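Local coordinates for protein transcriptional regulator (Vibrio virus VP882, PDB 7DWM) that binds the small ligand 3,5-dimethylpyrazin-2-ol through a PAS-type domain and probably binds DNA to regulate transcription in a vibriophage, at residues T128-A131 with G132-E135; G29-D32 with T33-F37. All coordinates share one frame; numbering follows the deposited sequence.

How the interactions relate
Interaction 2 comes first along the chain and closes before interaction 1 opens. It is the reversal at residues 29-37, between strands 28-32 and 37-40 at one edge of the antiparallel sheet. Interaction 1 lies near the start of helix 127-139. Strand 119-126, which leads into this helix, is the sheet neighbour of strand 28-32, which carries the first half of interaction 2. The two do not touch. Their centres are 30 Å apart, their nearest atoms about 18 Å. Interaction 2 belongs to the ligand side of the PAS-type fold, through Lys31. Interaction 1 belongs to its dimer side, with the Thr128 side chain about 13 Å from the ligand.

Interaction 1. Residues T128-A131 with G132-E135; sequences TDTA and GRIE
Ile134 N donates to Thr130 O at 2.9 Å, and the bond is nearly straight, with an N-H...O angle of 172°. Arg133 N reaches Asp129 O at 3.1 Å. Glu135 N bonds to Ala131 O at 2.9 Å. These three i to i+4 bonds are the regular backbone pattern of an alpha helix.

The side chains of Asp129 and Arg133 run side by side in the same direction. In Arg133, CG beside the backbone N (chi1 -66°) and a nearly extended chi2 lead the chain back past Asp129 O, which lies 3.4 Å from CG. The bend at chi3 then turns the guanidinium outward, with NH1 pointing back. This NH1 lies 3.9 Å from Asp129 OD2, a long salt bridge. The carboxylate and guanidinium planes are turned 45° apart, so the groups do not meet as a flat, two-pronged pair. The other carboxylate oxygen, Asp129 OD1, accepts a bond from Thr130 N within the same turn. Both are loose: the backbone bond is weak and the salt bridge long. The methyl Thr130 CG2 lies 3.4 Å from Arg133 NH1, obliquely to the guanidinium.

In Ile134, chi1 places CG1 beside the backbone N, and chi2 turns CD1 back along the helix. CD1 lies against Thr130, next to its carbonyl oxygen and 3.8 Å from Thr130 CB.

Thr130 OG1 bonds to the backbone oxygen of Asp126, and Thr128 OG1 to the Asp126 carboxylate, which ties the start of helix 127-139 to the end of strand 119-126. Further along, Glu135 OE1 bonds to Ser222 OG. On the face of Thr130, Arg133 and Ile134 the helix packs against Ile89 and Leu237 of the second subunit, so this turn forms part of the dimer contact.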
loop_
_atom_site.group_PDB
_atom_site.type_symbol
_atom_site.label_atom_id
_atom_site.label_comp_id
_atom_site.label_asym_id
_atom_site.label_seq_id
_atom_site.Cartn_x
_atom_site.Cartn_y
_atom_site.Cartn_z
ATOM N N THR A 128 -4.444 -2.029 10.882
ATOM C CA THR A 128 -4.237 -1.344 12.159
ATOM C C THR A 128 -2.861 -1.629 12.760
ATOM O O THR A 128 -2.099 -0.702 13.056
ATOM C CB THR A 128 -5.336 -1.759 13.140
ATOM O OG1 THR A 128 -5.206 -3.157 13.429
ATOM C CG2 THR A 128 -6.710 -1.509 12.543
ATOM N N ASP A 129 -2.527 -2.905 12.965
ATOM C CA ASP A 129 -1.244 -3.249 13.580
ATOM C C ASP A 129 -0.081 -3.061 12.608
ATOM O O ASP A 129 0.986 -2.531 12.972
ATOM C CB ASP A 129 -1.282 -4.685 14.109
ATOM C CG ASP A 129 -1.554 -5.704 13.018
ATOM O OD1 ASP A 129 -2.221 -5.346 12.024
ATOM O OD2 ASP A 129 -1.100 -6.860 13.156
ATOM N N THR A 130 -0.271 -3.496 11.365
ATOM C CA THR A 130 0.817 -3.462 10.405
ATOM C C THR A 130 1.166 -2.044 9.985
ATOM O O THR A 130 2.307 -1.803 9.594
ATOM C CB THR A 130 0.465 -4.303 9.178
ATOM O OG1 THR A 130 -0.623 -3.693 8.473
ATOM C CG2 THR A 130 0.067 -5.711 9.600
ATOM N N ALA A 131 0.242 -1.091 10.115
ATOM C CA ALA A 131 0.594 0.300 9.857
ATOM C C ALA A 131 1.713 0.752 10.784
ATOM O O ALA A 131 2.735 1.276 10.330
ATOM C CB ALA A 131 -0.642 1.189 10.014
ATOM N N GLY A 132 1.561 0.507 12.087
ATOM C CA GLY A 132 2.618 0.856 13.022
ATOM C C GLY A 132 3.888 0.049 12.817
ATOM O O GLY A 132 5.000 0.592 12.900
ATOM N N ARG A 133 3.749 -1.249 12.517
ATOM C CA ARG A 133 4.949 -2.064 12.314
ATOM C C ARG A 133 5.762 -1.580 11.112
ATOM O O ARG A 133 6.979 -1.332 11.219
ATOM C CB ARG A 133 4.562 -3.538 12.155
ATOM C CG ARG A 133 3.961 -4.158 13.412
ATOM C CD ARG A 133 3.170 -5.431 13.121
ATOM N NE ARG A 133 4.007 -6.504 12.592
ATOM C CZ ARG A 133 3.563 -7.469 11.791
ATOM N NH1 ARG A 133 2.287 -7.497 11.433
ATOM N NH2 ARG A 133 4.393 -8.407 11.354
ATOM N N ILE A 134 5.104 -1.389 9.964
ATOM C CA ILE A 134 5.804 -0.896 8.781
ATOM C C ILE A 134 6.271 0.546 8.988
ATOM O O ILE A 134 7.268 0.963 8.400
ATOM C CB ILE A 134 4.952 -1.040 7.500
ATOM C CG1 ILE A 134 4.710 -2.505 7.115
ATOM C CG2 ILE A 134 5.628 -0.380 6.327
ATOM C CD1 ILE A 134 3.251 -2.861 6.953
ATOM N N GLU A 135 5.583 1.330 9.827
ATOM C CA GLU A 135 6.044 2.702 10.022
ATOM C C GLU A 135 7.357 2.742 10.789
ATOM O O GLU A 135 8.273 3.495 10.424
ATOM C CB GLU A 135 4.988 3.520 10.757
ATOM C CG GLU A 135 5.419 4.956 10.982
ATOM C CD GLU A 135 5.038 5.474 12.352
ATOM O OE1 GLU A 135 4.477 6.583 12.430
ATOM O OE2 GLU A 135 5.306 4.778 13.353
#

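Interaction 2. Residues G29-D32 with T33-F37; sequences GIKD and TKSVF
Asp32, Lys31 and Phe37 carry this tight chain reversal. Asp32 uses its backbone at both ends. Its N donates to Val36 O at 3.0 Å. Its O accepts from Ser35 N, also at 3.0 Å. The second bond closes a type I beta turn from Asp32 to Ser35. Ser35 takes up a left-handed backbone conformation (phi 50°, psi 28°). Turn, left-handed residue and bond pattern together match a beta hairpin with a G1-type bulge, although here the bulge position holds a serine.

The carboxylate of Asp32 swings forward beside its own carbonyl carbon, with CG opposite the backbone N (chi1 -165°). OD1 then lies 3.3 Å from the methyl Thr33 CG2, and the two side chains cross at a slant.

Beyond the turn, Lys31 and Phe37 form an antiparallel non-hydrogen-bonded pair. Their side chains diverge at CB, but the Phe37 ring turns back to lie alongside the lysine chain, and the two run in the same direction. Lys31 CB packs over the peptide after Val36, 3.1 Å from Val36 O. Further out, Lys31 CD comes to 3.6 Å from Phe37 CE2. It meets the ring at its edge, near the ring plane. On its other contacts the Phe37 ring meets Phe44 of the ligand pocket nearly at right angles.

Lys31 NZ forms salt bridges to Asp60 and Asp78 and a weak hydrogen bond to the bound 3,5-dimethylpyrazin-2-ol. The aliphatic part of the lysine is thus held by the hairpin, and its ammonium end by two acids. Asp60 is itself a residue of the ligand pocket. The two acids probably favour the charged lysine and hold its ammonium group near the ligand, where its hydrogen bond is weak.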
loop_
_atom_site.group_PDB
_atom_site.type_symbol
_atom_site.label_atom_id
_atom_site.label_comp_id
_atom_site.label_asym_id
_atom_site.label_seq_id
_atom_site.Cartn_x
_atom_site.Cartn_y
_atom_site.Cartn_z
ATOM N N GLY A 29 -12.200 -14.411 0.238
ATOM C CA GLY A 29 -13.454 -14.993 -0.224
ATOM C C GLY A 29 -13.775 -14.579 -1.642
ATOM O O GLY A 29 -13.068 -13.777 -2.252
ATOM N N ILE A 30 -14.830 -15.196 -2.181
ATOM C CA ILE A 30 -15.347 -14.874 -3.510
ATOM C C ILE A 30 -16.873 -14.894 -3.468
ATOM O O ILE A 30 -17.490 -15.716 -2.774
ATOM C CB ILE A 30 -14.785 -15.814 -4.613
ATOM C CG1 ILE A 30 -15.389 -17.225 -4.582
ATOM C CG2 ILE A 30 -13.274 -15.887 -4.573
ATOM C CD1 ILE A 30 -16.700 -17.357 -5.329
ATOM N N LYS A 31 -17.486 -13.971 -4.198
ATOM C CA LYS A 31 -18.928 -14.008 -4.404
ATOM C C LYS A 31 -19.233 -13.882 -5.892
ATOM O O LYS A 31 -18.338 -13.682 -6.716
ATOM C CB LYS A 31 -19.658 -12.943 -3.582
ATOM C CG LYS A 31 -19.093 -11.567 -3.670
ATOM C CD LYS A 31 -19.069 -10.980 -2.284
ATOM C CE LYS A 31 -18.662 -9.543 -2.321
ATOM N NZ LYS A 31 -18.916 -8.866 -1.034
ATOM N N ASP A 32 -20.520 -13.968 -6.215
ATOM C CA ASP A 32 -21.012 -14.132 -7.573
ATOM C C ASP A 32 -21.394 -12.779 -8.173
ATOM O O ASP A 32 -21.149 -11.720 -7.588
ATOM C CB ASP A 32 -22.195 -15.103 -7.549
ATOM C CG ASP A 32 -22.568 -15.624 -8.917
ATOM O OD1 ASP A 32 -23.735 -15.425 -9.306
ATOM O OD2 ASP A 32 -21.709 -16.231 -9.594
ATOM N N THR A 33 -22.003 -12.813 -9.363
ATOM C CA THR A 33 -22.500 -11.615 -10.022
ATOM C C THR A 33 -23.744 -11.065 -9.344
ATOM O O THR A 33 -24.161 -9.947 -9.666
ATOM C CB THR A 33 -22.794 -11.893 -11.499
ATOM O OG1 THR A 33 -23.364 -10.725 -12.102
ATOM C CG2 THR A 33 -23.775 -13.052 -11.643
ATOM N N LYS A 34 -24.370 -11.834 -8.458
ATOM C CA LYS A 34 -25.436 -11.341 -7.603
ATOM C C LYS A 34 -24.906 -10.917 -6.236
ATOM O O LYS A 34 -25.689 -10.745 -5.294
ATOM C CB LYS A 34 -26.529 -12.399 -7.467
ATOM C CG LYS A 34 -27.448 -12.490 -8.675
ATOM C CD LYS A 34 -27.845 -13.925 -8.966
ATOM C CE LYS A 34 -29.181 -14.267 -8.327
ATOM N NZ LYS A 34 -29.549 -15.695 -8.530
ATOM N N SER A 35 -23.589 -10.723 -6.127
ATOM C CA SER A 35 -22.885 -10.444 -4.874
ATOM C C SER A 35 -23.245 -11.425 -3.764
ATOM O O SER A 35 -23.174 -11.083 -2.577
ATOM C CB SER A 35 -23.144 -9.008 -4.407
ATOM O OG SER A 35 -22.914 -8.878 -3.013
ATOM N N VAL A 36 -23.629 -12.647 -4.120
ATOM C CA VAL A 36 -23.944 -13.684 -3.147
ATOM C C VAL A 36 -22.703 -14.527 -2.884
ATOM O O VAL A 36 -22.011 -14.943 -3.821
ATOM C CB VAL A 36 -25.115 -14.549 -3.640
ATOM C CG1 VAL A 36 -25.680 -15.372 -2.520
ATOM C CG2 VAL A 36 -26.205 -13.666 -4.228
ATOM N N PHE A 37 -22.422 -14.784 -1.605
ATOM C CA PHE A 37 -21.215 -15.499 -1.199
ATOM C C PHE A 37 -21.166 -16.896 -1.810
ATOM O O PHE A 37 -22.164 -17.624 -1.787
ATOM C CB PHE A 37 -21.171 -15.623 0.328
ATOM C CG PHE A 37 -20.620 -14.417 1.034
ATOM C CD1 PHE A 37 -20.806 -14.259 2.399
ATOM C CD2 PHE A 37 -19.909 -13.452 0.343
ATOM C CE1 PHE A 37 -20.298 -13.154 3.060
ATOM C CE2 PHE A 37 -19.399 -12.349 0.999
ATOM C CZ PHE A 37 -19.595 -12.199 2.355
#